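Local structure of putative metal-dependent isothiocyanate hydrolase SaxA (6BRM) at residues L57-H69 against A80-D94. The protein probably hydrolyses isothiocyanates with the help of a pair of bound zinc ions, as a member of the metallo-beta-lactamase superfamily. Residues are numbered along the deposited sequence; the frame is centred on the assembly and turned at random.
Sequences LLAVDAVILTHTH and AVPKDMLIYTQDEKD. With ZN (zinc ion), chain L.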
loop_
_atom_site.group_PDB
_atom_site.type_symbol
_atom_site.label_atom_id
_atom_site.label_comp_id
_atom_site.label_asym_id
_atom_site.label_seq_id
_atom_site.Cartn_x
_atom_site.Cartn_y
_atom_site.Cartn_z
ATOM N N LEU B 57 6.533 17.764 -28.274
ATOM C CA LEU B 57 6.494 17.254 -26.894
ATOM C C LEU B 57 6.908 18.292 -25.848
ATOM O O LEU B 57 6.344 18.316 -24.752
ATOM C CB LEU B 57 7.362 15.998 -26.735
ATOM C CG LEU B 57 6.687 14.668 -27.072
ATOM C CD1 LEU B 57 6.256 14.612 -28.527
ATOM C CD2 LEU B 57 7.630 13.519 -26.744
ATOM N N LEU B 58 7.884 19.135 -26.185
ATOM C CA LEU B 58 8.448 20.101 -25.230
ATOM C C LEU B 58 7.622 21.387 -25.025
ATOM O O LEU B 58 7.867 22.117 -24.059
ATOM C CB LEU B 58 9.893 20.451 -25.618
ATOM C CG LEU B 58 10.878 19.273 -25.660
ATOM C CD1 LEU B 58 12.250 19.730 -26.141
ATOM C CD2 LEU B 58 10.984 18.581 -24.307
ATOM N N ALA B 59 6.661 21.664 -25.913
ATOM C CA ALA B 59 5.740 22.805 -25.746
ATOM C C ALA B 59 4.788 22.535 -24.576
ATOM O O ALA B 59 3.619 22.182 -24.772
ATOM C CB ALA B 59 4.958 23.065 -27.031
ATOM N N VAL B 60 5.310 22.714 -23.362
ATOM C CA VAL B 60 4.696 22.183 -22.140
ATOM C C VAL B 60 5.045 23.073 -20.933
ATOM O O VAL B 60 6.113 23.690 -20.897
ATOM C CB VAL B 60 5.131 20.693 -21.956
ATOM C CG1 VAL B 60 5.195 20.252 -20.497
ATOM C CG2 VAL B 60 4.208 19.767 -22.742
ATOM N N ASP B 61 4.133 23.138 -19.961
ATOM C CA ASP B 61 4.317 23.955 -18.748
ATOM C C ASP B 61 5.211 23.280 -17.712
ATOM O O ASP B 61 6.005 23.949 -17.048
ATOM C CB ASP B 61 2.967 24.293 -18.108
ATOM C CG ASP B 61 2.162 25.271 -18.934
ATOM O OD1 ASP B 61 2.658 26.392 -19.160
ATOM O OD2 ASP B 61 1.037 24.924 -19.350
ATOM N N ALA B 62 5.058 21.967 -17.556
ATOM C CA ALA B 62 5.916 21.188 -16.660
ATOM C C ALA B 62 5.942 19.704 -17.021
ATOM O O ALA B 62 5.018 19.191 -17.648
ATOM C CB ALA B 62 5.465 21.368 -15.218
ATOM N N VAL B 63 7.015 19.033 -16.610
ATOM C CA VAL B 63 7.190 17.592 -16.789
ATOM C C VAL B 63 6.855 16.906 -15.461
ATOM O O VAL B 63 7.129 17.456 -14.394
ATOM C CB VAL B 63 8.643 17.267 -17.219
ATOM C CG1 VAL B 63 8.884 15.769 -17.315
ATOM C CG2 VAL B 63 8.968 17.929 -18.556
ATOM N N ILE B 64 6.262 15.714 -15.531
ATOM C CA ILE B 64 5.925 14.939 -14.332
ATOM C C ILE B 64 6.541 13.541 -14.440
ATOM O O ILE B 64 6.254 12.812 -15.388
ATOM C CB ILE B 64 4.395 14.843 -14.108
ATOM C CG1 ILE B 64 3.734 16.227 -14.251
ATOM C CG2 ILE B 64 4.096 14.267 -12.725
ATOM C CD1 ILE B 64 2.223 16.223 -14.155
ATOM N N LEU B 65 7.391 13.188 -13.470
ATOM C CA LEU B 65 8.030 11.869 -13.391
ATOM C C LEU B 65 7.412 11.057 -12.254
ATOM O O LEU B 65 7.546 11.427 -11.082
ATOM C CB LEU B 65 9.539 12.011 -13.140
ATOM C CG LEU B 65 10.503 12.144 -14.328
ATOM C CD1 LEU B 65 9.883 12.864 -15.516
ATOM C CD2 LEU B 65 11.776 12.853 -13.883
ATOM N N THR B 66 6.755 9.950 -12.610
ATOM C CA THR B 66 6.205 9.012 -11.629
ATOM C C THR B 66 7.329 8.255 -10.919
ATOM O O THR B 66 7.234 7.976 -9.725
ATOM C CB THR B 66 5.244 7.993 -12.273
ATOM O OG1 THR B 66 5.934 7.226 -13.270
ATOM C CG2 THR B 66 4.048 8.701 -12.902
ATOM N N HIS B 67 8.367 7.908 -11.680
ATOM C CA HIS B 67 9.608 7.323 -11.151
ATOM C C HIS B 67 10.709 7.374 -12.222
ATOM O O HIS B 67 10.455 7.792 -13.356
ATOM C CB HIS B 67 9.392 5.887 -10.631
ATOM C CG HIS B 67 8.901 4.912 -11.660
ATOM N ND1 HIS B 67 7.925 5.215 -12.584
ATOM C CD2 HIS B 67 9.221 3.612 -11.871
ATOM C CE1 HIS B 67 7.683 4.154 -13.334
ATOM N NE2 HIS B 67 8.458 3.166 -12.924
ATOM N N THR B 68 11.922 6.955 -11.855
ATOM C CA THR B 68 13.098 7.077 -12.728
ATOM C C THR B 68 13.502 5.785 -13.468
ATOM O O THR B 68 14.641 5.672 -13.923
ATOM C CB THR B 68 14.300 7.606 -11.919
ATOM O OG1 THR B 68 14.593 6.696 -10.852
ATOM C CG2 THR B 68 13.990 8.979 -11.344
ATOM N N HIS B 69 12.583 4.826 -13.607
ATOM C CA HIS B 69 12.825 3.654 -14.462
ATOM C C HIS B 69 13.020 4.114 -15.907
ATOM O O HIS B 69 12.318 5.016 -16.370
ATOM C CB HIS B 69 11.683 2.631 -14.374
ATOM C CG HIS B 69 11.709 1.795 -13.127
ATOM N ND1 HIS B 69 10.670 0.960 -12.769
ATOM C CD2 HIS B 69 12.644 1.674 -12.153
ATOM C CE1 HIS B 69 10.971 0.355 -11.633
ATOM N NE2 HIS B 69 12.163 0.769 -11.240
ATOM N N ALA B 80 17.574 15.818 -24.068
ATOM C CA ALA B 80 16.670 16.601 -24.935
ATOM C C ALA B 80 15.775 17.617 -24.211
ATOM O O ALA B 80 15.500 18.690 -24.754
ATOM C CB ALA B 80 15.813 15.665 -25.776
ATOM N N VAL B 81 15.313 17.275 -23.006
ATOM C CA VAL B 81 14.499 18.190 -22.192
ATOM C C VAL B 81 15.430 19.252 -21.587
ATOM O O VAL B 81 16.452 18.897 -20.989
ATOM C CB VAL B 81 13.732 17.435 -21.075
ATOM C CG1 VAL B 81 12.956 18.393 -20.177
ATOM C CG2 VAL B 81 12.769 16.421 -21.681
ATOM N N PRO B 82 15.086 20.553 -21.737
ATOM C CA PRO B 82 15.983 21.602 -21.253
ATOM C C PRO B 82 16.010 21.671 -19.731
ATOM O O PRO B 82 15.001 21.389 -19.085
ATOM C CB PRO B 82 15.388 22.878 -21.850
ATOM C CG PRO B 82 13.943 22.581 -21.983
ATOM C CD PRO B 82 13.840 21.118 -22.291
ATOM N N LYS B 83 17.158 22.057 -19.180
ATOM C CA LYS B 83 17.396 21.976 -17.731
ATOM C C LYS B 83 16.583 22.979 -16.901
ATOM O O LYS B 83 16.336 22.742 -15.714
ATOM C CB LYS B 83 18.892 22.124 -17.421
ATOM C CG LYS B 83 19.803 21.092 -18.082
ATOM C CD LYS B 83 19.385 19.657 -17.796
ATOM C CE LYS B 83 20.424 18.659 -18.283
ATOM N NZ LYS B 83 20.498 18.596 -19.772
ATOM N N ASP B 84 16.166 24.073 -17.540
ATOM C CA ASP B 84 15.317 25.104 -16.915
ATOM C C ASP B 84 13.804 24.788 -16.934
ATOM O O ASP B 84 12.994 25.612 -16.486
ATOM C CB ASP B 84 15.594 26.494 -17.537
ATOM C CG ASP B 84 15.628 26.477 -19.066
ATOM O OD1 ASP B 84 14.740 25.857 -19.691
ATOM O OD2 ASP B 84 16.566 27.072 -19.640
ATOM N N MET B 85 13.428 23.616 -17.452
ATOM C CA MET B 85 12.044 23.132 -17.398
ATOM C C MET B 85 11.650 22.784 -15.963
ATOM O O MET B 85 12.465 22.262 -15.195
ATOM C CB MET B 85 11.887 21.889 -18.290
ATOM C CG MET B 85 10.501 21.249 -18.321
ATOM S SD MET B 85 9.234 22.255 -19.116
ATOM C CE MET B 85 9.766 22.150 -20.827
ATOM N N LEU B 86 10.393 23.063 -15.622
ATOM C CA LEU B 86 9.831 22.705 -14.321
ATOM C C LEU B 86 9.527 21.199 -14.266
ATOM O O LEU B 86 8.626 20.722 -14.962
ATOM C CB LEU B 86 8.554 23.514 -14.051
ATOM C CG LEU B 86 7.781 23.255 -12.749
ATOM C CD1 LEU B 86 8.662 23.400 -11.515
ATOM C CD2 LEU B 86 6.589 24.195 -12.664
ATOM N N ILE B 87 10.272 20.465 -13.437
ATOM C CA ILE B 87 10.078 19.022 -13.278
ATOM C C ILE B 87 9.392 18.725 -11.945
ATOM O O ILE B 87 9.858 19.168 -10.894
ATOM C CB ILE B 87 11.414 18.239 -13.311
ATOM C CG1 ILE B 87 12.351 18.740 -14.425
ATOM C CG2 ILE B 87 11.150 16.746 -13.468
ATOM C CD1 ILE B 87 11.793 18.639 -15.830
ATOM N N TYR B 88 8.301 17.964 -12.004
ATOM C CA TYR B 88 7.584 17.487 -10.823
ATOM C C TYR B 88 7.979 16.033 -10.549
ATOM O O TYR B 88 7.711 15.157 -11.376
ATOM C CB TYR B 88 6.066 17.580 -11.044
ATOM C CG TYR B 88 5.466 18.960 -10.804
ATOM C CD1 TYR B 88 5.473 19.535 -9.531
ATOM C CD2 TYR B 88 4.871 19.680 -11.844
ATOM C CE1 TYR B 88 4.922 20.786 -9.302
ATOM C CE2 TYR B 88 4.313 20.936 -11.622
ATOM C CZ TYR B 88 4.341 21.483 -10.349
ATOM O OH TYR B 88 3.797 22.723 -10.118
ATOM N N THR B 89 8.605 15.778 -9.396
ATOM C CA THR B 89 9.028 14.425 -9.012
ATOM C C THR B 89 8.182 13.831 -7.887
ATOM O O THR B 89 7.458 14.535 -7.185
ATOM C CB THR B 89 10.505 14.384 -8.580
ATOM O OG1 THR B 89 10.688 15.161 -7.389
ATOM C CG2 THR B 89 11.404 14.914 -9.689
ATOM N N GLN B 90 8.315 12.519 -7.735
ATOM C CA GLN B 90 7.569 11.709 -6.768
ATOM C C GLN B 90 8.020 11.930 -5.321
ATOM O O GLN B 90 7.183 12.019 -4.420
ATOM C CB GLN B 90 7.742 10.231 -7.149
ATOM C CG GLN B 90 7.250 9.192 -6.151
ATOM C CD GLN B 90 7.586 7.772 -6.582
ATOM O OE1 GLN B 90 6.816 6.847 -6.335
ATOM N NE2 GLN B 90 8.735 7.595 -7.227
ATOM N N ASP B 91 9.336 11.983 -5.102
ATOM C CA ASP B 91 9.907 12.100 -3.750
ATOM C C ASP B 91 11.310 12.726 -3.771
ATOM O O ASP B 91 11.814 13.084 -4.841
ATOM C CB ASP B 91 9.890 10.728 -3.042
ATOM C CG ASP B 91 10.665 9.639 -3.797
ATOM O OD1 ASP B 91 11.502 9.955 -4.674
ATOM O OD2 ASP B 91 10.432 8.447 -3.497
ATOM N N GLU B 92 11.923 12.863 -2.594
ATOM C CA GLU B 92 13.231 13.527 -2.460
ATOM C C GLU B 92 14.385 12.859 -3.210
ATOM O O GLU B 92 15.220 13.561 -3.782
ATOM C CB GLU B 92 13.616 13.688 -0.977
ATOM C CG GLU B 92 12.850 14.783 -0.237
ATOM C CD GLU B 92 13.237 16.199 -0.652
ATOM O OE1 GLU B 92 12.353 17.083 -0.624
ATOM O OE2 GLU B 92 14.413 16.439 -1.004
ATOM N N LYS B 93 14.448 11.524 -3.204
ATOM C CA LYS B 93 15.568 10.815 -3.855
ATOM C C LYS B 93 15.562 10.970 -5.384
ATOM O O LYS B 93 16.617 11.176 -5.984
ATOM C CB LYS B 93 15.661 9.336 -3.441
ATOM C CG LYS B 93 14.466 8.454 -3.777
ATOM C CD LYS B 93 14.875 7.074 -4.284
ATOM C CE LYS B 93 15.657 6.282 -3.247
ATOM N NZ LYS B 93 15.765 4.846 -3.628
ATOM N N ASP B 94 14.378 10.911 -5.993
ATOM C CA ASP B 94 14.236 11.127 -7.437
ATOM C C ASP B 94 14.524 12.584 -7.812
ATOM O O ASP B 94 15.080 12.846 -8.878
ATOM C CB ASP B 94 12.834 10.721 -7.927
ATOM C CG ASP B 94 12.599 9.211 -7.891
ATOM O OD1 ASP B 94 13.577 8.428 -7.899
ATOM O OD2 ASP B 94 11.419 8.802 -7.872
HETATM ZN ZN ZN L . 8.666 1.100 -13.684
HETATM O O HOH W 1 9.406 0.730 -15.709
#
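Val-63 and Ile-87, and next to them Ile-64 and Tyr-88, pair strands 62-64 and 87-89 in parallel, with the short strand axes 4.6 Å apart and 24° from parallel. Three backbone hydrogen bonds join them: Val-63 N to Leu-86 O, Tyr-88 N to Val-63 O at 2.7 Å, and Leu-65 N to Tyr-88 O. On one face of the sheet, Val-63 and Ile-87 lie side by side, CD1 of Ile-87 resting 3.7 Å from CB of Val-63. The Val-63 and Met-85 side chains cross at about a right angle, and CG2 of Val-63, anti to the carbonyl carbon, touches CG of Met-85. Bends at chi2 and chi3 (68° and 70°) fold the rest of Met-85 back, and its CE reaches Leu-58 O at 3.7 Å. Farther along, Leu-58 sets CD2 against CG2 of Val-81. On the other face, the Tyr-88 ring packs obliquely beside Ala-62, CE2 of Tyr-88 lying 3.8 Å from CB of Ala-62, while CB of Tyr-88 approaches CG1 of Ile-64.

Past the strands, the extended side chain of Gln-90 runs alongside the backbone at Thr-66 and His-67. Its NE2 donates to Asp-94 OD2 (3.0 Å), nearly within the amide plane, which ties the loop to the start of helix 92-100. Asp-94 also sets OD1 3.5 Å from CG2 of Thr-68. ND1 of His-67 donates in the ring plane to Thr-66 OG1, itself bonded to Asp-23, a second-shell bond consistent with holding the ring as NE2 binds the zinc ion at 2.2 Å. His-69 ND1, His-128, Asp-164 and a water complete this metal's ligands. His-67 and His-69 open the superfamily's HxHxDH motif, on the loop after strand 62-64; its Asp-71 and His-72 bind the second zinc.

The pair forms a beta-alpha-beta unit with helix 75-80, and strands 18-22 and 106-108 flank it on either side in the sheet, while Leu-65 and Thr-68 pack on Ile-98 of helix 92-100.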